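Side-chain contacts in cell division control protein 4 (Saccharomyces cerevisiae, PDB 3V7D), which recognises phosphorylated target proteins, such as the CDK inhibitor SIC1, as the substrate-binding F-box subunit of an SCF ubiquitin ligase: residues B[315-320]-B[324-329]; B[344-349]-B[380-385]; B[365-368]-B[374-377]. The protein carries 1 engineered substitution. One frame throughout, in Å; residues are numbered along the deposited sequence.

Contact 1. Residues B[315-320]-B[324-329]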
loop_
_atom_site.group_PDB
_atom_site.type_symbol
_atom_site.label_atom_id
_atom_site.label_comp_id
_atom_site.label_asym_id
_atom_site.label_seq_id
_atom_site.Cartn_x
_atom_site.Cartn_y
_atom_site.Cartn_z
ATOM N N SER B 315 19.400 -9.902 -5.835
ATOM C CA SER B 315 17.979 -9.608 -5.783
ATOM C C SER B 315 17.556 -8.678 -6.907
ATOM O O SER B 315 18.254 -7.713 -7.226
ATOM C CB SER B 315 17.632 -8.971 -4.436
ATOM O OG SER B 315 16.251 -8.690 -4.353
ATOM N N THR B 316 16.405 -8.966 -7.502
ATOM C CA THR B 316 15.824 -8.046 -8.470
ATOM C C THR B 316 14.309 -7.922 -8.330
ATOM O O THR B 316 13.615 -8.864 -7.932
ATOM C CB THR B 316 16.175 -8.425 -9.920
ATOM O OG1 THR B 316 15.862 -7.327 -10.786
ATOM C CG2 THR B 316 15.400 -9.664 -10.367
ATOM N N ILE B 317 13.804 -6.741 -8.653
ATOM C CA ILE B 317 12.370 -6.516 -8.704
ATOM C C ILE B 317 12.002 -5.930 -10.055
ATOM O O ILE B 317 12.636 -4.986 -10.525
ATOM C CB ILE B 317 11.907 -5.558 -7.596
ATOM C CG1 ILE B 317 12.044 -6.228 -6.224
ATOM C CG2 ILE B 317 10.465 -5.120 -7.833
ATOM C CD1 ILE B 317 11.532 -5.382 -5.086
ATOM N N TYR B 318 10.989 -6.506 -10.692
ATOM C CA TYR B 318 10.428 -5.902 -11.887
ATOM C C TYR B 318 9.310 -4.945 -11.484
ATOM O O TYR B 318 8.221 -5.371 -11.112
ATOM C CB TYR B 318 9.908 -6.974 -12.851
ATOM C CG TYR B 318 9.157 -6.423 -14.044
ATOM C CD1 TYR B 318 9.592 -5.275 -14.697
ATOM C CD2 TYR B 318 8.021 -7.063 -14.532
ATOM C CE1 TYR B 318 8.910 -4.770 -15.792
ATOM C CE2 TYR B 318 7.334 -6.567 -15.633
ATOM C CZ TYR B 318 7.784 -5.419 -16.255
ATOM O OH TYR B 318 7.111 -4.914 -17.344
ATOM N N ASP B 319 9.601 -3.649 -11.542
ATOM C CA ASP B 319 8.592 -2.627 -11.306
ATOM C C ASP B 319 7.765 -2.481 -12.576
ATOM O O ASP B 319 8.110 -1.696 -13.455
ATOM C CB ASP B 319 9.263 -1.294 -10.959
ATOM C CG ASP B 319 8.270 -0.229 -10.513
ATOM O OD1 ASP B 319 7.045 -0.436 -10.655
ATOM O OD2 ASP B 319 8.722 0.830 -10.027
ATOM N N HIS B 320 6.678 -3.243 -12.672
ATOM C CA HIS B 320 5.858 -3.254 -13.882
ATOM C C HIS B 320 4.983 -2.007 -13.998
ATOM O O HIS B 320 4.619 -1.598 -15.098
ATOM C CB HIS B 320 4.988 -4.512 -13.940
ATOM C CG HIS B 320 4.055 -4.652 -12.779
ATOM N ND1 HIS B 320 4.443 -5.200 -11.576
ATOM C CD2 HIS B 320 2.754 -4.311 -12.635
ATOM C CE1 HIS B 320 3.421 -5.191 -10.740
ATOM N NE2 HIS B 320 2.383 -4.658 -11.358
ATOM N N ARG B 324 10.181 -0.505 -14.974
ATOM C CA ARG B 324 11.575 -0.376 -14.581
ATOM C C ARG B 324 12.075 -1.662 -13.944
ATOM O O ARG B 324 11.289 -2.518 -13.539
ATOM C CB ARG B 324 11.747 0.762 -13.575
ATOM C CG ARG B 324 11.408 2.143 -14.100
ATOM C CD ARG B 324 11.453 3.156 -12.964
ATOM N NE ARG B 324 11.028 4.485 -13.390
ATOM C CZ ARG B 324 10.826 5.502 -12.558
ATOM N NH1 ARG B 324 11.007 5.341 -11.253
ATOM N NH2 ARG B 324 10.442 6.678 -13.031
ATOM N N CYS B 325 13.393 -1.786 -13.854
ATOM C CA CYS B 325 13.995 -2.882 -13.120
ATOM C C CYS B 325 14.903 -2.351 -12.026
ATOM O O CYS B 325 15.665 -1.400 -12.234
ATOM C CB CYS B 325 14.802 -3.791 -14.043
ATOM S SG CYS B 325 15.765 -5.014 -13.122
ATOM N N ILE B 326 14.818 -2.977 -10.861
ATOM C CA ILE B 326 15.680 -2.643 -9.739
ATOM C C ILE B 326 16.565 -3.845 -9.451
ATOM O O ILE B 326 16.074 -4.972 -9.365
ATOM C CB ILE B 326 14.844 -2.316 -8.494
ATOM C CG1 ILE B 326 13.833 -1.218 -8.820
ATOM C CG2 ILE B 326 15.743 -1.914 -7.334
ATOM C CD1 ILE B 326 12.550 -1.316 -8.029
ATOM N N SER B 327 17.867 -3.610 -9.320
ATOM C CA SER B 327 18.817 -4.699 -9.105
ATOM C C SER B 327 19.708 -4.426 -7.902
ATOM O O SER B 327 20.153 -3.298 -7.695
ATOM C CB SER B 327 19.673 -4.917 -10.355
ATOM O OG SER B 327 20.439 -3.765 -10.668
ATOM N N ALA B 328 19.964 -5.461 -7.107
ATOM C CA ALA B 328 20.792 -5.313 -5.913
ATOM C C ALA B 328 21.965 -6.272 -5.986
ATOM O O ALA B 328 21.798 -7.438 -6.341
ATOM C CB ALA B 328 19.971 -5.555 -4.653
ATOM N N SER B 329 23.153 -5.788 -5.645
ATOM C CA SER B 329 24.360 -6.557 -5.924
ATOM C C SER B 329 25.341 -6.665 -4.766
ATOM O O SER B 329 25.297 -5.892 -3.813
ATOM C CB SER B 329 25.080 -5.986 -7.152
ATOM O OG SER B 329 26.373 -6.551 -7.302
#

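Contact 2. Residues B[344-349]-B[380-385]. Engineered in segment 344-349: L344 (natural residue Cys).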
loop_
_atom_site.group_PDB
_atom_site.type_symbol
_atom_site.label_atom_id
_atom_site.label_comp_id
_atom_site.label_asym_id
_atom_site.label_seq_id
_atom_site.Cartn_x
_atom_site.Cartn_y
_atom_site.Cartn_z
ATOM N N LEU B 344 20.397 2.179 -18.222
ATOM C CA LEU B 344 20.611 2.516 -16.822
ATOM C C LEU B 344 19.983 3.874 -16.532
ATOM O O LEU B 344 20.141 4.817 -17.307
ATOM C CB LEU B 344 22.111 2.556 -16.506
ATOM C CG LEU B 344 22.529 3.022 -15.104
ATOM C CD1 LEU B 344 22.087 2.022 -14.037
ATOM C CD2 LEU B 344 24.038 3.260 -15.030
ATOM N N MET B 345 19.258 3.969 -15.423
ATOM C CA MET B 345 18.694 5.243 -14.998
ATOM C C MET B 345 19.497 5.806 -13.837
ATOM O O MET B 345 20.057 6.899 -13.932
ATOM C CB MET B 345 17.235 5.080 -14.576
ATOM C CG MET B 345 16.312 4.619 -15.684
ATOM S SD MET B 345 14.646 4.307 -15.068
ATOM C CE MET B 345 14.239 5.917 -14.394
ATOM N N TYR B 346 19.560 5.049 -12.744
ATOM C CA TYR B 346 20.233 5.506 -11.533
ATOM C C TYR B 346 21.086 4.424 -10.874
ATOM O O TYR B 346 20.781 3.230 -10.958
ATOM C CB TYR B 346 19.203 6.000 -10.515
ATOM C CG TYR B 346 18.237 7.031 -11.051
ATOM C CD1 TYR B 346 18.683 8.272 -11.478
ATOM C CD2 TYR B 346 16.875 6.764 -11.117
ATOM C CE1 TYR B 346 17.799 9.222 -11.962
ATOM C CE2 TYR B 346 15.983 7.706 -11.600
ATOM C CZ TYR B 346 16.451 8.935 -12.020
ATOM O OH TYR B 346 15.567 9.874 -12.500
ATOM N N THR B 347 22.159 4.854 -10.220
ATOM C CA THR B 347 22.893 3.992 -9.310
ATOM C C THR B 347 22.743 4.558 -7.905
ATOM O O THR B 347 23.075 5.720 -7.651
ATOM C CB THR B 347 24.388 3.887 -9.666
ATOM O OG1 THR B 347 24.535 3.467 -11.028
ATOM C CG2 THR B 347 25.073 2.874 -8.757
ATOM N N LEU B 348 22.224 3.740 -7.000
ATOM C CA LEU B 348 22.010 4.155 -5.623
ATOM C C LEU B 348 23.124 3.583 -4.761
ATOM O O LEU B 348 23.384 2.381 -4.788
ATOM C CB LEU B 348 20.658 3.647 -5.119
ATOM C CG LEU B 348 19.455 3.847 -6.043
ATOM C CD1 LEU B 348 18.182 3.311 -5.396
ATOM C CD2 LEU B 348 19.301 5.315 -6.397
ATOM N N GLN B 349 23.782 4.451 -4.002
ATOM C CA GLN B 349 24.878 4.041 -3.138
ATOM C C GLN B 349 24.550 4.387 -1.687
ATOM O O GLN B 349 24.799 5.503 -1.241
ATOM C CB GLN B 349 26.173 4.737 -3.570
ATOM C CG GLN B 349 27.420 4.235 -2.863
ATOM C CD GLN B 349 27.712 2.778 -3.167
ATOM O OE1 GLN B 349 28.139 2.436 -4.272
ATOM N NE2 GLN B 349 27.479 1.910 -2.188
ATOM N N ASN B 380 9.438 6.398 -6.688
ATOM C CA ASN B 380 9.367 7.039 -7.996
ATOM C C ASN B 380 10.642 7.778 -8.401
ATOM O O ASN B 380 11.120 7.604 -9.523
ATOM C CB ASN B 380 8.154 7.966 -8.093
ATOM C CG ASN B 380 7.885 8.423 -9.517
ATOM O OD1 ASN B 380 8.137 7.690 -10.476
ATOM N ND2 ASN B 380 7.378 9.641 -9.663
ATOM N N ASP B 381 11.193 8.593 -7.501
ATOM C CA ASP B 381 12.410 9.350 -7.814
ATOM C C ASP B 381 13.647 8.934 -7.006
ATOM O O ASP B 381 14.726 9.499 -7.180
ATOM C CB ASP B 381 12.174 10.869 -7.724
ATOM C CG ASP B 381 11.772 11.333 -6.326
ATOM O OD1 ASP B 381 12.190 10.718 -5.321
ATOM O OD2 ASP B 381 11.035 12.336 -6.232
ATOM N N TYR B 382 13.475 7.960 -6.117
ATOM C CA TYR B 382 14.585 7.357 -5.369
ATOM C C TYR B 382 15.362 8.316 -4.472
ATOM O O TYR B 382 16.517 8.054 -4.126
ATOM C CB TYR B 382 15.516 6.582 -6.308
ATOM C CG TYR B 382 14.740 5.687 -7.238
ATOM C CD1 TYR B 382 14.186 4.495 -6.785
ATOM C CD2 TYR B 382 14.523 6.052 -8.559
ATOM C CE1 TYR B 382 13.457 3.680 -7.636
ATOM C CE2 TYR B 382 13.794 5.248 -9.411
ATOM C CZ TYR B 382 13.264 4.066 -8.945
ATOM O OH TYR B 382 12.536 3.270 -9.799
ATOM N N SER B 383 14.722 9.416 -4.085
ATOM C CA SER B 383 15.268 10.271 -3.046
ATOM C C SER B 383 15.229 9.503 -1.728
ATOM O O SER B 383 14.427 8.582 -1.557
ATOM C CB SER B 383 14.478 11.583 -2.932
ATOM O OG SER B 383 13.155 11.358 -2.468
ATOM N N ARG B 384 16.099 9.881 -0.800
ATOM C CA ARG B 384 16.242 9.162 0.459
ATOM C C ARG B 384 15.093 9.458 1.418
ATOM O O ARG B 384 14.851 10.611 1.769
ATOM C CB ARG B 384 17.584 9.512 1.105
ATOM C CG ARG B 384 18.780 9.013 0.306
ATOM C CD ARG B 384 20.107 9.479 0.902
ATOM N NE ARG B 384 21.241 9.005 0.109
ATOM C CZ ARG B 384 21.953 7.918 0.394
ATOM N NH1 ARG B 384 21.657 7.191 1.464
ATOM N NH2 ARG B 384 22.965 7.560 -0.387
ATOM N N LYS B 385 14.385 8.415 1.842
ATOM C CA LYS B 385 13.227 8.604 2.714
ATOM C C LYS B 385 13.509 8.173 4.143
ATOM O O LYS B 385 13.100 8.843 5.085
ATOM C CB LYS B 385 12.007 7.859 2.173
ATOM C CG LYS B 385 11.699 8.173 0.725
ATOM C CD LYS B 385 11.531 9.664 0.507
ATOM C CE LYS B 385 10.269 10.180 1.161
ATOM N NZ LYS B 385 9.920 11.536 0.640
#

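Contact 3. Residues B[365-368]-B[374-377]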
loop_
_atom_site.group_PDB
_atom_site.type_symbol
_atom_site.label_atom_id
_atom_site.label_comp_id
_atom_site.label_asym_id
_atom_site.label_seq_id
_atom_site.Cartn_x
_atom_site.Cartn_y
_atom_site.Cartn_z
ATOM N N LEU B 365 10.850 2.122 -2.269
ATOM C CA LEU B 365 11.759 1.021 -2.579
ATOM C C LEU B 365 12.591 0.829 -1.326
ATOM O O LEU B 365 13.144 1.793 -0.794
ATOM C CB LEU B 365 12.671 1.351 -3.762
ATOM C CG LEU B 365 13.795 0.339 -4.031
ATOM C CD1 LEU B 365 13.241 -1.019 -4.459
ATOM C CD2 LEU B 365 14.788 0.862 -5.068
ATOM N N VAL B 366 12.664 -0.400 -0.830
ATOM C CA VAL B 366 13.420 -0.658 0.394
ATOM C C VAL B 366 14.510 -1.697 0.168
ATOM O O VAL B 366 14.279 -2.727 -0.464
ATOM C CB VAL B 366 12.505 -1.106 1.552
ATOM C CG1 VAL B 366 13.282 -1.132 2.868
ATOM C CG2 VAL B 366 11.304 -0.180 1.668
ATOM N N SER B 367 15.700 -1.418 0.690
ATOM C CA SER B 367 16.844 -2.301 0.508
ATOM C C SER B 367 17.550 -2.570 1.832
ATOM O O SER B 367 17.599 -1.707 2.719
ATOM C CB SER B 367 17.830 -1.690 -0.483
ATOM O OG SER B 367 18.290 -0.432 -0.007
ATOM N N ALA B 368 18.098 -3.772 1.954
ATOM C CA ALA B 368 18.746 -4.203 3.187
ATOM C C ALA B 368 20.045 -4.925 2.855
ATOM O O ALA B 368 20.111 -5.680 1.884
ATOM C CB ALA B 368 17.813 -5.103 3.986
ATOM N N ILE B 374 19.564 -0.747 6.513
ATOM C CA ILE B 374 18.330 -0.782 5.749
ATOM C C ILE B 374 18.087 0.625 5.214
ATOM O O ILE B 374 18.229 1.601 5.952
ATOM C CB ILE B 374 17.146 -1.199 6.638
ATOM C CG1 ILE B 374 17.374 -2.599 7.209
ATOM C CG2 ILE B 374 15.839 -1.148 5.862
ATOM C CD1 ILE B 374 16.496 -2.914 8.395
ATOM N N ARG B 375 17.733 0.734 3.936
ATOM C CA ARG B 375 17.500 2.037 3.320
ATOM C C ARG B 375 16.137 2.126 2.647
ATOM O O ARG B 375 15.713 1.205 1.947
ATOM C CB ARG B 375 18.585 2.347 2.285
ATOM C CG ARG B 375 19.980 2.473 2.848
ATOM C CD ARG B 375 20.238 3.863 3.395
ATOM N NE ARG B 375 21.584 3.961 3.947
ATOM C CZ ARG B 375 22.137 5.090 4.374
ATOM N NH1 ARG B 375 21.460 6.228 4.309
ATOM N NH2 ARG B 375 23.370 5.078 4.861
ATOM N N GLY B 376 15.461 3.253 2.853
ATOM C CA GLY B 376 14.215 3.529 2.167
ATOM C C GLY B 376 14.379 4.608 1.113
ATOM O O GLY B 376 14.865 5.706 1.395
ATOM N N TRP B 377 13.979 4.291 -0.112
ATOM C CA TRP B 377 14.046 5.245 -1.206
ATOM C C TRP B 377 12.650 5.473 -1.756
ATOM O O TRP B 377 11.825 4.559 -1.778
ATOM C CB TRP B 377 14.936 4.719 -2.326
ATOM C CG TRP B 377 16.163 3.990 -1.869
ATOM C CD1 TRP B 377 16.239 2.688 -1.464
ATOM C CD2 TRP B 377 17.498 4.507 -1.805
ATOM N NE1 TRP B 377 17.534 2.367 -1.142
ATOM C CE2 TRP B 377 18.327 3.465 -1.346
ATOM C CE3 TRP B 377 18.071 5.747 -2.094
ATOM C CZ2 TRP B 377 19.698 3.629 -1.160
ATOM C CZ3 TRP B 377 19.434 5.906 -1.914
ATOM C CH2 TRP B 377 20.230 4.856 -1.447
#

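Contact 1. Residues B[315-320]-B[324-329]
The phenol ring of Y318 meets strand 324-329 at its edge: CD1 lies 3.4 Å from R324 O, which sits close to the ring plane, while CA of H320 lies over one face, toward the rim. With CG anti to the backbone N (chi1 173°), the ring leans back toward its partner strand, and I282 and V284 of the neighbouring sheet pack on it. On the same face of the hairpin, chi1 of -166° puts T316 OG1 beside the carbonyl carbon, from where it donates to I326 O at 2.8 Å, 38° above the carbonyl plane. I317 N also reaches I326 O, at 3.0 Å, so two donors grip it. The threonine hydroxyl is thus satisfied in a buried place where V284 and L292 of the neighbouring blade pack on T316; C325 SG lies 3.3 Å from T316 OG1. S327 OG bonds to H309 NE2 and W337 NE1, the His-Ser-Trp hydrogen-bond network of WD40 repeats. The other face carries S315, I317 and D319 against A328, I326 and R324. Here the contacts are aliphatic, with I317 CB 4.3 Å from I326 CD1 and S315 CB 4.1 Å from A328 CB. D319 turns its carboxylate to a salt bridge with R322 in the turn. Hydrogen-bonded pairs such as I317–I326 alternate with non-hydrogen-bonded ones such as T316–S327, making the hairpin of the first two strands of a WD40 propeller blade, here in repeat WD 5.

Contact 2. Residues B[344-349]-B[380-385]
The shortest polar bond joins R384 NH2 to the backbone O of Q349 at 2.9 Å. The oxygen lies at the guanidinium edge, almost in its plane, whereas the donor stands 46° out of the carbonyl plane; with an N-H...O angle of 135°, the bond is appreciably bent. An arginine suits the place because its chain, extended from CG to NE, can span the gap between strands that do not pair. Further along, two tyrosines meet rim to rim. Y346 CD2 is 3.5 Å from Y382 CD2, the ring planes are inclined at 59° and the centroids stand 5.7 Å apart, so neither ring covers the other's face. The two side chains cross at about a right angle. L348 adds an aliphatic contact, its CD2 lying 4.0 Å from Y382 CB. Y382 is buried, and its hydroxyl is engaged by R324 of the preceding hairpin. In the loop that carries Y382, D381 OD1 accepts from S383 N at 3.1 Å, closing an Asx turn. The contact thus joins strand 343-348, outermost in the sheet of the WD 5 blade and broken by a classic beta bulge where M345 and Y346 both face I336, to the loop leading into strand 384-389 of the next sheet. I336 and L365 pack on Y382 from strands 334-338 and 364-369, and W377 of strand 373-378 lies against both L348 and R384.

Contact 3. Residues B[365-368]-B[374-377]
W377 points the N-H of its indole at S367: NE1 donates to OG at 3.1 Å and 173°, an almost straight bond with the oxygen only 2° out of the ring plane. Tryptophan is apt here, for its large apolar ring can be buried while its single polar atom is satisfied. S367 supplies the compact hydroxyl; chi1 of 60° sets OG between the backbone N and the carbonyl carbon, near the indole edge and 3.6 Å from R375 CB. The same OG is bonded to H351 NE2, completing the His-Ser-Trp hydrogen-bond network characteristic of WD40 repeats, here in WD 6. Behind these side chains, the backbone fixes their spacing: L365 N bonds to W377 O and W377 N to L365 O, both at 2.7 Å, and S367 and R375 exchange another pair. On the reverse face, V366 CG1 packs on I374 CG2 at 3.9 Å, and A368 CB lies 4.1 Å from I374 CG1. G376, opposite V366, has no side chain to add there. Strands 364-369 and 373-378 are the two middle strands of their four-stranded blade, flanked by 355-360 and 384-389; the V366 and A368 face packs on strand 396-401, while L365, S367 and W377 meet strand 334-338.

In the fold
Contacts 1 and 3 are hairpins in successive WD40 blades, their centres about 13 Å apart, and contact 2 ties those two blades together: its centre is about 12 Å from that of contact 1 and about 10 Å from that of contact 3. R324 connects contacts 1 and 2: its NH1 lies 2.9 Å from N380 O and 3.0 Å from Y382 OH, probable hydrogen bonds that bring contact 1 to the loop of contact 2. The hairpins also touch directly, I326 CD1 against L365 CD1 at 3.6 Å. Contact 3 is nested in the chain between the segments of contact 2, and K385 N probably bonds to G376 O at 2.8 Å, so strand 384-389 continues the sheet of contact 3.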